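Local coordinates for protein toll-like receptor 13 (Mus musculus, PDB 4Z0C) that recognises bacterial 23S ribosomal RNA as an innate immune receptor and signals through MYD88 and TRAF6 to activate NF-kappa-B, at residues L574-G588 with N601-L615. Residues are numbered along the deposited sequence; the frame is centred on the assembly and turned at random.
Sequences LINLTKLDISGTKDG and NLKRLKILRLENNNL. With NAG (2-acetamido-2-deoxy-beta-D-glucopyranose), chain R; nucleotides of chain C.
Asn613 reaches across from 601-615 and grips 574-588 with both ends of its side-chain amide. Its ND2 gives a straight bond to Ile582 O (2.7 Å, 166°), in the plane of both groups. Its OD1 accepts from Thr585 N (2.9 Å) and Thr585 OG1 (2.6 Å), which approach from opposite faces of the amide. Three bonds thus fix the rotation of this buried group. Beside it, Ser583 OG takes the N-H of Glu611 at 3.0 Å.

Strands 579-581 and 607-609 run parallel, joined by bonds such as Arg609 N to Leu580 O. On the core-facing side of the strands, Leu580 and Leu608 lie side by side, Leu580 CD2 against Leu608 CD1 at 3.9 Å, each with CG anti to the backbone N (chi1 173°). Leu605 CD1 packs on Leu580 CB and Leu577 CD2.

The other face carries Lys579, Asp581, Ile607 and Arg609 and meets RNA. Asp581 OD2 accepts from A7 N6 of chain C at 3.0 Å. Glu611 OE1 accepts the N-H groups of both N1 and N2 of G8 of chain C. A water joins Asp581 OD2 to Arg609 NH1. Arg609 NH2 also pairs with Glu10 and an RNA phosphate, while Ser633 bonds Glu611 OE2.

These are successive leucine-rich repeats, LRR 23 and LRR 24, of the Toll-like receptor ectodomain. Leucines fill the solenoid core. Asn613 ties its repeat to the backbone of the one before, and Asn637 repeats this one turn on, as the consensus asparagine does. Side chains on and just past this strand face bind RNA bases.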
ATOM      1  N   LEU A 574      24.101  -5.360  16.562  1.00 32.82           N
ATOM      2  CA  LEU A 574      22.942  -5.874  17.298  1.00 36.39           C
ATOM      3  C   LEU A 574      23.261  -6.936  18.353  1.00 36.68           C
ATOM      4  O   LEU A 574      22.729  -8.047  18.303  1.00 37.02           O
ATOM      5  CB  LEU A 574      21.908  -6.433  16.319  1.00 36.26           C
ATOM      6  CG  LEU A 574      21.432  -5.511  15.193  1.00 28.99           C
ATOM      7  CD1 LEU A 574      20.303  -6.187  14.425  1.00 30.49           C
ATOM      8  CD2 LEU A 574      20.986  -4.140  15.732  1.00 16.57           C
ATOM      9  N   ILE A 575      24.111  -6.605  19.318  1.00 34.25           N
ATOM     10  CA  ILE A 575      24.616  -7.640  20.205  1.00 28.42           C
ATOM     11  C   ILE A 575      23.570  -8.182  21.167  1.00 35.62           C
ATOM     12  O   ILE A 575      23.643  -9.339  21.566  1.00 43.82           O
ATOM     13  CB  ILE A 575      25.892  -7.208  20.976  1.00 35.29           C
ATOM     14  CG1 ILE A 575      25.619  -6.052  21.926  1.00 39.20           C
ATOM     15  CG2 ILE A 575      27.017  -6.883  20.023  1.00 33.94           C
ATOM     16  CD1 ILE A 575      26.016  -6.386  23.364  1.00 42.64           C
ATOM     17  N   ASN A 576      22.584  -7.361  21.518  1.00 30.87           N
ATOM     18  CA  ASN A 576      21.523  -7.810  22.402  1.00 28.66           C
ATOM     19  C   ASN A 576      20.289  -8.368  21.710  1.00 27.27           C
ATOM     20  O   ASN A 576      19.282  -8.615  22.355  1.00 29.93           O
ATOM     21  CB  ASN A 576      21.147  -6.718  23.399  1.00 33.17           C
ATOM     22  CG  ASN A 576      22.094  -6.681  24.580  1.00 44.34           C
ATOM     23  OD1 ASN A 576      22.263  -5.664  25.237  1.00 48.64           O
ATOM     24  ND2 ASN A 576      22.729  -7.805  24.845  1.00 52.05           N
ATOM     25  N   LEU A 577      20.357  -8.563  20.401  1.00 35.53           N
ATOM     26  CA  LEU A 577      19.194  -9.075  19.677  1.00 34.29           C
ATOM     27  C   LEU A 577      18.725 -10.441  20.207  1.00 28.47           C
ATOM     28  O   LEU A 577      19.518 -11.361  20.408  1.00 28.77           O
ATOM     29  CB  LEU A 577      19.456  -9.159  18.174  1.00 28.43           C
ATOM     30  CG  LEU A 577      18.181  -9.143  17.329  1.00 31.65           C
ATOM     31  CD1 LEU A 577      17.522  -7.772  17.375  1.00 29.33           C
ATOM     32  CD2 LEU A 577      18.459  -9.569  15.887  1.00 26.63           C
ATOM     33  N   THR A 578      17.415 -10.549  20.377  1.00 26.22           N
ATOM     34  CA  THR A 578      16.739 -11.699  20.947  1.00 30.97           C
ATOM     35  C   THR A 578      15.820 -12.398  19.938  1.00 31.40           C
ATOM     36  O   THR A 578      15.673 -13.622  19.952  1.00 32.87           O
ATOM     37  CB  THR A 578      15.955 -11.232  22.195  1.00 39.55           C
ATOM     38  OG1 THR A 578      16.747 -11.493  23.360  1.00 51.20           O
ATOM     39  CG2 THR A 578      14.591 -11.908  22.312  1.00 40.55           C
ATOM     40  N   LYS A 579      15.193 -11.603  19.072  1.00 34.31           N
ATOM     41  CA  LYS A 579      14.305 -12.115  18.031  1.00 25.40           C
ATOM     42  C   LYS A 579      14.547 -11.414  16.698  1.00 26.33           C
ATOM     43  O   LYS A 579      14.587 -10.187  16.648  1.00 20.36           O
ATOM     44  CB  LYS A 579      12.857 -11.905  18.427  1.00 18.82           C
ATOM     45  CG  LYS A 579      11.862 -12.242  17.332  1.00 23.46           C
ATOM     46  CD  LYS A 579      10.428 -12.180  17.875  1.00 29.09           C
ATOM     47  CE  LYS A 579       9.428 -12.591  16.807  1.00 37.39           C
ATOM     48  NZ  LYS A 579       8.024 -12.519  17.289  1.00 43.63           N
ATOM     49  N   LEU A 580      14.678 -12.202  15.629  1.00 27.52           N
ATOM     50  CA  LEU A 580      14.848 -11.701  14.271  1.00 28.57           C
ATOM     51  C   LEU A 580      13.859 -12.389  13.338  1.00 28.44           C
ATOM     52  O   LEU A 580      13.776 -13.608  13.323  1.00 31.01           O
ATOM     53  CB  LEU A 580      16.275 -11.966  13.782  1.00 25.59           C
ATOM     54  CG  LEU A 580      16.510 -11.643  12.310  1.00 22.83           C
ATOM     55  CD1 LEU A 580      16.276 -10.176  12.128  1.00 19.19           C
ATOM     56  CD2 LEU A 580      17.920 -12.017  11.881  1.00 23.23           C
ATOM     57  N   ASP A 581      13.093 -11.615  12.577  1.00 30.03           N
ATOM     58  CA  ASP A 581      12.210 -12.189  11.560  1.00 29.95           C
ATOM     59  C   ASP A 581      12.462 -11.589  10.161  1.00 33.08           C
ATOM     60  O   ASP A 581      12.336 -10.381   9.952  1.00 30.66           O
ATOM     61  CB  ASP A 581      10.747 -12.016  11.962  1.00 21.87           C
ATOM     62  CG  ASP A 581       9.772 -12.643  10.962  1.00 38.60           C
ATOM     63  OD1 ASP A 581       9.700 -12.196   9.800  1.00 49.54           O
ATOM     64  OD2 ASP A 581       9.026 -13.556  11.349  1.00 48.83           O
ATOM     65  N   ILE A 582      12.836 -12.454   9.221  1.00 31.27           N
ATOM     66  CA  ILE A 582      12.962 -12.104   7.815  1.00 31.69           C
ATOM     67  C   ILE A 582      12.201 -13.117   6.971  1.00 33.03           C
ATOM     68  O   ILE A 582      12.777 -13.836   6.133  1.00 31.67           O
ATOM     69  CB  ILE A 582      14.422 -12.084   7.362  1.00 22.48           C
ATOM     70  CG1 ILE A 582      15.279 -11.420   8.433  1.00 22.48           C
ATOM     71  CG2 ILE A 582      14.531 -11.333   6.040  1.00 19.84           C
ATOM     72  CD1 ILE A 582      16.734 -11.316   8.076  1.00 24.64           C
ATOM     73  N   SER A 583      10.899 -13.176   7.214  1.00 23.72           N
ATOM     74  CA  SER A 583      10.034 -14.122   6.534  1.00 24.86           C
ATOM     75  C   SER A 583       9.262 -13.442   5.425  1.00 28.04           C
ATOM     76  O   SER A 583       9.078 -12.235   5.453  1.00 29.31           O
ATOM     77  CB  SER A 583       9.057 -14.746   7.533  1.00 26.69           C
ATOM     78  OG  SER A 583       9.771 -15.293   8.629  1.00 31.53           O
ATOM     79  N   GLY A 584       8.824 -14.226   4.447  1.00 28.04           N
ATOM     80  CA  GLY A 584       7.867 -13.757   3.466  1.00 24.66           C
ATOM     81  C   GLY A 584       8.417 -12.988   2.270  1.00 30.18           C
ATOM     82  O   GLY A 584       7.665 -12.264   1.645  1.00 31.66           O
ATOM     83  N   THR A 585       9.704 -13.124   1.945  1.00 20.67           N
ATOM     84  CA  THR A 585      10.213 -12.550   0.699  1.00 20.71           C
ATOM     85  C   THR A 585       9.779 -13.397  -0.496  1.00 33.19           C
ATOM     86  O   THR A 585       9.667 -12.894  -1.604  1.00 32.01           O
ATOM     87  CB  THR A 585      11.743 -12.346   0.707  1.00 21.38           C
ATOM     88  OG1 THR A 585      12.425 -13.597   0.473  1.00 30.28           O
ATOM     89  CG2 THR A 585      12.190 -11.720   2.026  1.00 16.71           C
ATOM     90  N   LYS A 586       9.592 -14.693  -0.265  1.00 37.02           N
ATOM     91  CA  LYS A 586       8.866 -15.568  -1.186  1.00 29.92           C
ATOM     92  C   LYS A 586       9.565 -16.065  -2.454  1.00 32.22           C
ATOM     93  O   LYS A 586       9.000 -16.902  -3.146  1.00 47.35           O
ATOM     94  CB  LYS A 586       7.500 -14.978  -1.561  1.00 33.91           C
ATOM     95  CG  LYS A 586       6.496 -14.895  -0.422  1.00 45.57           C
ATOM     96  CD  LYS A 586       5.076 -14.790  -0.973  1.00 54.57           C
ATOM     97  CE  LYS A 586       4.063 -14.299   0.073  1.00 59.64           C
ATOM     98  NZ  LYS A 586       4.059 -12.804   0.237  1.00 51.95           N
ATOM     99  N   ASP A 587      10.760 -15.589  -2.791  1.00 31.23           N
ATOM    100  CA  ASP A 587      11.529 -16.360  -3.784  1.00 49.70           C
ATOM    101  C   ASP A 587      13.034 -16.231  -3.642  1.00 47.52           C
ATOM    102  O   ASP A 587      13.702 -15.521  -4.401  1.00 47.90           O
ATOM    103  CB  ASP A 587      11.061 -16.176  -5.245  1.00 59.54           C
ATOM    104  CG  ASP A 587      11.136 -14.763  -5.707  1.00 64.22           C
ATOM    105  OD1 ASP A 587      11.290 -13.884  -4.841  1.00 73.97           O
ATOM    106  OD2 ASP A 587      11.003 -14.532  -6.930  1.00 61.58           O
ATOM    107  N   GLY A 588      13.525 -16.990  -2.664  1.00 37.50           N
ATOM    108  CA  GLY A 588      14.910 -17.056  -2.241  1.00 35.48           C
ATOM    109  C   GLY A 588      15.993 -16.185  -2.836  1.00 32.56           C
ATOM    110  O   GLY A 588      16.184 -15.038  -2.416  1.00 41.43           O
ATOM    111  N   ASN A 601      27.585 -12.383  15.293  1.00 38.45           N
ATOM    112  CA  ASN A 601      27.587 -11.693  16.575  1.00 37.48           C
ATOM    113  C   ASN A 601      26.313 -11.876  17.396  1.00 30.46           C
ATOM    114  O   ASN A 601      26.217 -11.414  18.535  1.00 25.46           O
ATOM    115  CB  ASN A 601      27.898 -10.219  16.373  1.00 44.34           C
ATOM    116  CG  ASN A 601      29.362  -9.940  16.492  1.00 55.94           C
ATOM    117  OD1 ASN A 601      30.133 -10.257  15.591  1.00 52.26           O
ATOM    118  ND2 ASN A 601      29.769  -9.375  17.619  1.00 69.24           N
ATOM    119  N   LEU A 602      25.339 -12.552  16.806  1.00 26.20           N
ATOM    120  CA  LEU A 602      24.037 -12.670  17.418  1.00 28.53           C
ATOM    121  C   LEU A 602      24.053 -13.822  18.411  1.00 36.22           C
ATOM    122  O   LEU A 602      23.336 -14.812  18.259  1.00 30.03           O
ATOM    123  CB  LEU A 602      22.943 -12.837  16.361  1.00 32.85           C
ATOM    124  CG  LEU A 602      22.847 -11.771  15.263  1.00 36.20           C
ATOM    125  CD1 LEU A 602      21.605 -12.002  14.399  1.00 33.97           C
ATOM    126  CD2 LEU A 602      22.853 -10.356  15.849  1.00 34.65           C
ATOM    127  N   LYS A 603      24.911 -13.683  19.414  1.00 41.01           N
ATOM    128  CA  LYS A 603      25.130 -14.735  20.388  1.00 39.76           C
ATOM    129  C   LYS A 603      24.005 -14.806  21.416  1.00 37.82           C
ATOM    130  O   LYS A 603      23.898 -15.801  22.134  1.00 26.51           O
ATOM    131  CB  LYS A 603      26.484 -14.552  21.070  1.00 41.21           C
ATOM    132  CG  LYS A 603      27.638 -15.043  20.217  1.00 51.72           C
ATOM    133  CD  LYS A 603      28.788 -14.076  20.249  1.00 56.68           C
ATOM    134  CE  LYS A 603      29.854 -14.456  19.245  1.00 56.52           C
ATOM    135  NZ  LYS A 603      30.887 -13.382  19.158  1.00 58.80           N
ATOM    136  N   ARG A 604      23.145 -13.785  21.449  1.00 32.43           N
ATOM    137  CA  ARG A 604      21.983 -13.801  22.341  1.00 36.09           C
ATOM    138  C   ARG A 604      20.668 -14.061  21.610  1.00 25.14           C
ATOM    139  O   ARG A 604      19.614 -13.914  22.201  1.00 23.11           O
ATOM    140  CB  ARG A 604      21.827 -12.494  23.118  1.00 43.49           C
ATOM    141  CG  ARG A 604      22.506 -12.429  24.458  1.00 51.56           C
ATOM    142  CD  ARG A 604      22.590 -10.977  24.882  1.00 60.71           C
ATOM    143  NE  ARG A 604      23.619 -10.719  25.885  1.00 72.94           N
ATOM    144  CZ  ARG A 604      24.921 -10.681  25.619  1.00 80.90           C
ATOM    145  NH1 ARG A 604      25.358 -10.881  24.382  1.00 77.70           N
ATOM    146  NH2 ARG A 604      25.789 -10.438  26.591  1.00 87.87           N
ATOM    147  N   LEU A 605      20.714 -14.427  20.334  1.00 25.77           N
ATOM    148  CA  LEU A 605      19.476 -14.651  19.601  1.00 30.72           C
ATOM    149  C   LEU A 605      18.707 -15.861  20.149  1.00 35.50           C
ATOM    150  O   LEU A 605      19.255 -16.952  20.265  1.00 33.76           O
ATOM    151  CB  LEU A 605      19.738 -14.808  18.099  1.00 26.80           C
ATOM    152  CG  LEU A 605      18.504 -14.700  17.178  1.00 29.38           C
ATOM    153  CD1 LEU A 605      17.948 -13.295  17.132  1.00 18.96           C
ATOM    154  CD2 LEU A 605      18.795 -15.190  15.769  1.00 30.05           C
ATOM    155  N   LYS A 606      17.431 -15.666  20.487  1.00 28.96           N
ATOM    156  CA  LYS A 606      16.608 -16.770  20.967  1.00 26.46           C
ATOM    157  C   LYS A 606      15.638 -17.260  19.904  1.00 28.41           C
ATOM    158  O   LYS A 606      15.211 -18.418  19.934  1.00 26.10           O
ATOM    159  CB  LYS A 606      15.823 -16.366  22.199  1.00 31.81           C
ATOM    160  CG  LYS A 606      16.648 -16.091  23.436  1.00 41.10           C
ATOM    161  CD  LYS A 606      15.769 -15.372  24.472  1.00 43.84           C
ATOM    162  CE  LYS A 606      16.315 -15.494  25.889  1.00 45.07           C
ATOM    163  NZ  LYS A 606      15.790 -16.702  26.572  1.00 48.26           N
ATOM    164  N   ILE A 607      15.257 -16.357  18.996  1.00 26.54           N
ATOM    165  CA  ILE A 607      14.252 -16.653  17.974  1.00 21.27           C
ATOM    166  C   ILE A 607      14.706 -16.215  16.568  1.00 26.22           C
ATOM    167  O   ILE A 607      15.194 -15.108  16.383  1.00 31.88           O
ATOM    168  CB  ILE A 607      12.915 -15.960  18.292  1.00 29.06           C
ATOM    169  CG1 ILE A 607      12.420 -16.336  19.698  1.00 33.88           C
ATOM    170  CG2 ILE A 607      11.892 -16.310  17.222  1.00 28.55           C
ATOM    171  CD1 ILE A 607      11.431 -15.337  20.298  1.00 26.09           C
ATOM    172  N   LEU A 608      14.573 -17.105  15.589  1.00 23.20           N
ATOM    173  CA  LEU A 608      14.951 -16.808  14.219  1.00 31.41           C
ATOM    174  C   LEU A 608      13.911 -17.408  13.294  1.00 33.71           C
ATOM    175  O   LEU A 608      13.728 -18.631  13.261  1.00 30.08           O
ATOM    176  CB  LEU A 608      16.353 -17.356  13.884  1.00 28.54           C
ATOM    177  CG  LEU A 608      16.747 -17.238  12.402  1.00 23.80           C
ATOM    178  CD1 LEU A 608      16.782 -15.793  11.937  1.00 16.68           C
ATOM    179  CD2 LEU A 608      18.062 -17.925  12.114  1.00 19.53           C
ATOM    180  N   ARG A 609      13.216 -16.531  12.572  1.00 26.14           N
ATOM    181  CA  ARG A 609      12.206 -16.926  11.595  1.00 24.65           C
ATOM    182  C   ARG A 609      12.576 -16.471  10.187  1.00 27.94           C
ATOM    183  O   ARG A 609      12.786 -15.283   9.923  1.00 22.86           O
ATOM    184  CB  ARG A 609      10.821 -16.406  12.003  1.00 29.59           C
ATOM    185  CG  ARG A 609      10.265 -17.114  13.237  1.00 32.29           C
ATOM    186  CD  ARG A 609       9.009 -16.441  13.761  1.00 33.10           C
ATOM    187  NE  ARG A 609       8.392 -17.207  14.838  1.00 30.71           N
ATOM    188  CZ  ARG A 609       7.452 -16.735  15.649  1.00 46.00           C
ATOM    189  NH1 ARG A 609       7.011 -15.489  15.503  1.00 41.45           N
ATOM    190  NH2 ARG A 609       6.943 -17.514  16.602  1.00 49.98           N
ATOM    191  N   LEU A 610      12.681 -17.447   9.303  1.00 27.71           N
ATOM    192  CA  LEU A 610      13.140 -17.252   7.940  1.00 21.73           C
ATOM    193  C   LEU A 610      12.142 -17.969   7.058  1.00 20.96           C
ATOM    194  O   LEU A 610      12.526 -18.674   6.133  1.00 25.77           O
ATOM    195  CB  LEU A 610      14.528 -17.865   7.783  1.00 18.96           C
ATOM    196  CG  LEU A 610      15.768 -16.971   7.636  1.00 29.45           C
ATOM    197  CD1 LEU A 610      15.680 -15.696   8.450  1.00 33.83           C
ATOM    198  CD2 LEU A 610      17.055 -17.725   7.952  1.00 21.00           C
ATOM    199  N   GLU A 611      10.862 -17.807   7.390  1.00 20.70           N
ATOM    200  CA  GLU A 611       9.763 -18.575   6.782  1.00 27.75           C
ATOM    201  C   GLU A 611       9.275 -18.020   5.450  1.00 25.63           C
ATOM    202  O   GLU A 611       9.438 -16.840   5.164  1.00 27.08           O
ATOM    203  CB  GLU A 611       8.557 -18.647   7.751  1.00 25.07           C
ATOM    204  CG  GLU A 611       8.937 -18.757   9.235  1.00 33.71           C
ATOM    205  CD  GLU A 611       7.739 -18.806  10.208  1.00 39.72           C
ATOM    206  OE1 GLU A 611       6.572 -18.572   9.801  1.00 39.67           O
ATOM    207  OE2 GLU A 611       7.986 -19.027  11.411  1.00 35.47           O
ATOM    208  N   ASN A 612       8.646 -18.873   4.654  1.00 22.34           N
ATOM    209  CA  ASN A 612       8.012 -18.440   3.415  1.00 25.54           C
ATOM    210  C   ASN A 612       8.967 -17.643   2.535  1.00 29.77           C
ATOM    211  O   ASN A 612       8.616 -16.597   1.994  1.00 31.77           O
ATOM    212  CB  ASN A 612       6.760 -17.622   3.702  1.00 31.89           C
ATOM    213  CG  ASN A 612       5.564 -18.100   2.900  1.00 47.21           C
ATOM    214  OD1 ASN A 612       5.493 -17.915   1.685  1.00 51.04           O
ATOM    215  ND2 ASN A 612       4.612 -18.727   3.586  1.00 50.53           N
ATOM    216  N   ASN A 613      10.197 -18.130   2.421  1.00 30.46           N
ATOM    217  CA  ASN A 613      11.177 -17.468   1.584  1.00 27.72           C
ATOM    218  C   ASN A 613      11.527 -18.339   0.402  1.00 31.68           C
ATOM    219  O   ASN A 613      12.398 -17.978  -0.384  1.00 29.66           O
ATOM    220  CB  ASN A 613      12.427 -17.154   2.376  1.00 28.64           C
ATOM    221  CG  ASN A 613      12.284 -15.911   3.190  1.00 30.26           C
ATOM    222  OD1 ASN A 613      11.852 -14.890   2.682  1.00 30.92           O
ATOM    223  ND2 ASN A 613      12.621 -15.990   4.470  1.00 24.74           N
ATOM    224  N   ASN A 614      10.851 -19.482   0.279  1.00 41.77           N
ATOM    225  CA  ASN A 614      11.159 -20.432  -0.788  1.00 40.92           C
ATOM    226  C   ASN A 614      12.640 -20.782  -0.932  1.00 34.52           C
ATOM    227  O   ASN A 614      13.129 -20.978  -2.041  1.00 36.59           O
ATOM    228  CB  ASN A 614      10.593 -19.936  -2.121  1.00 46.78           C
ATOM    229  CG  ASN A 614       9.189 -20.445  -2.394  1.00 62.29           C
ATOM    230  OD1 ASN A 614       8.885 -20.858  -3.511  1.00 74.62           O
ATOM    231  ND2 ASN A 614       8.338 -20.452  -1.375  1.00 66.81           N
ATOM    232  N   LEU A 615      13.347 -20.847   0.192  1.00 30.79           N
ATOM    233  CA  LEU A 615      14.755 -21.256   0.224  1.00 31.70           C
ATOM    234  C   LEU A 615      14.934 -22.660  -0.357  1.00 34.50           C
ATOM    235  O   LEU A 615      14.152 -23.561  -0.058  1.00 32.35           O
ATOM    236  CB  LEU A 615      15.259 -21.258   1.667  1.00 40.00           C
ATOM    237  CG  LEU A 615      16.011 -20.070   2.282  1.00 40.83           C
ATOM    238  CD1 LEU A 615      15.794 -18.767   1.539  1.00 34.67           C
ATOM    239  CD2 LEU A 615      15.658 -19.932   3.782  1.00 31.51           C
TER
HETATM  240  C1  NAG R 914      21.929  -5.535  28.348  1.00 70.50           C
HETATM  241  C2  NAG R 914      22.367  -4.125  27.974  1.00 64.62           C
HETATM  242  C3  NAG R 914      23.142  -3.469  29.106  1.00 68.80           C
HETATM  243  C4  NAG R 914      22.493  -3.659  30.475  1.00 78.88           C
HETATM  244  C5  NAG R 914      21.972  -5.077  30.689  1.00 83.11           C
HETATM  245  C6  NAG R 914      21.117  -5.134  31.960  1.00 79.86           C
HETATM  246  C7  NAG R 914      23.376  -3.140  25.971  1.00 71.80           C
HETATM  247  C8  NAG R 914      24.583  -3.185  25.082  1.00 73.34           C
HETATM  248  N2  NAG R 914      23.217  -4.173  26.799  1.00 65.20           N
HETATM  249  O3  NAG R 914      23.234  -2.093  28.822  1.00 63.91           O
HETATM  250  O4  NAG R 914      23.432  -3.369  31.495  1.00 80.36           O
HETATM  251  O5  NAG R 914      21.220  -5.522  29.570  1.00 82.21           O
HETATM  252  O6  NAG R 914      21.896  -4.821  33.099  1.00 75.62           O
HETATM  253  O7  NAG R 914      22.593  -2.195  25.897  1.00 74.96           O
ATOM    254  P     G C   8       0.258 -21.286   9.204  1.00 35.46           P
ATOM    255  OP1   G C   8      -0.578 -22.514   9.117  1.00 29.05           O
ATOM    256  OP2   G C   8       1.670 -21.309   9.666  1.00 34.61           O
ATOM    257  O5'   G C   8       0.235 -20.704   7.722  1.00 31.07           O
ATOM    258  C5'   G C   8      -1.008 -20.324   7.142  1.00 41.76           C
ATOM    259  C4'   G C   8      -0.840 -19.711   5.777  1.00 37.74           C
ATOM    260  O4'   G C   8      -0.199 -18.411   5.890  1.00 29.58           O
ATOM    261  C3'   G C   8       0.003 -20.531   4.800  1.00 35.04           C
ATOM    262  O3'   G C   8      -0.679 -20.676   3.564  1.00 36.57           O
ATOM    263  C2'   G C   8       1.254 -19.685   4.593  1.00 34.87           C
ATOM    264  O2'   G C   8       1.813 -19.771   3.302  1.00 41.07           O
ATOM    265  C1'   G C   8       0.752 -18.280   4.867  1.00 32.50           C
ATOM    266  N9    G C   8       1.834 -17.381   5.263  1.00 32.40           N
ATOM    267  C8    G C   8       2.172 -16.226   4.604  1.00 25.28           C
ATOM    268  N7    G C   8       3.231 -15.661   5.118  1.00 34.69           N
ATOM    269  C5    G C   8       3.635 -16.506   6.150  1.00 33.99           C
ATOM    270  C6    G C   8       4.727 -16.405   7.059  1.00 34.22           C
ATOM    271  O6    G C   8       5.590 -15.521   7.145  1.00 34.75           O
ATOM    272  N1    G C   8       4.769 -17.472   7.947  1.00 31.49           N
ATOM    273  C2    G C   8       3.877 -18.510   7.950  1.00 35.25           C
ATOM    274  N2    G C   8       4.089 -19.458   8.879  1.00 37.82           N
ATOM    275  N3    G C   8       2.857 -18.614   7.104  1.00 30.97           N
ATOM    276  C4    G C   8       2.792 -17.588   6.235  1.00 27.53           C
ATOM    277  P     A C   7       0.738 -20.572  14.333  1.00 34.98           P
ATOM    278  OP1   A C   7      -0.235 -21.567  13.824  1.00 40.18           O
ATOM    279  OP2   A C   7       2.185 -20.879  14.369  1.00 34.90           O
ATOM    280  O5'   A C   7       0.550 -19.238  13.483  1.00 43.08           O
ATOM    281  C5'   A C   7      -0.727 -18.851  12.999  1.00 31.73           C
ATOM    282  C4'   A C   7      -0.628 -18.260  11.617  1.00 27.40           C
ATOM    283  O4'   A C   7       0.039 -16.967  11.662  1.00 24.71           O
ATOM    284  C3'   A C   7       0.192 -19.059  10.617  1.00 26.73           C
ATOM    285  O3'   A C   7      -0.512 -20.171  10.080  1.00 28.43           O
ATOM    286  C2'   A C   7       0.576 -17.998   9.581  1.00 29.17           C
ATOM    287  O2'   A C   7      -0.509 -17.731   8.709  1.00 28.42           O
ATOM    288  C1'   A C   7       0.786 -16.768  10.469  1.00 27.50           C
ATOM    289  N9    A C   7       2.206 -16.590  10.823  1.00 35.88           N
ATOM    290  C8    A C   7       2.916 -17.362  11.714  1.00 31.76           C
ATOM    291  N7    A C   7       4.157 -16.987  11.855  1.00 34.90           N
ATOM    292  C5    A C   7       4.286 -15.908  10.986  1.00 38.66           C
ATOM    293  C6    A C   7       5.387 -15.082  10.668  1.00 40.69           C
ATOM    294  N6    A C   7       6.583 -15.249  11.238  1.00 33.38           N
ATOM    295  N1    A C   7       5.204 -14.080   9.755  1.00 39.01           N
ATOM    296  C2    A C   7       3.986 -13.935   9.205  1.00 33.84           C
ATOM    297  N3    A C   7       2.882 -14.659   9.423  1.00 43.77           N
ATOM    298  C4    A C   7       3.091 -15.643  10.338  1.00 39.33           C
TER
HETATM  299  O   HOH W   1      22.192 -11.192  19.760  1.00 35.66           O
HETATM  300  O   HOH W   2       7.724 -13.252  14.181  1.00 27.94           O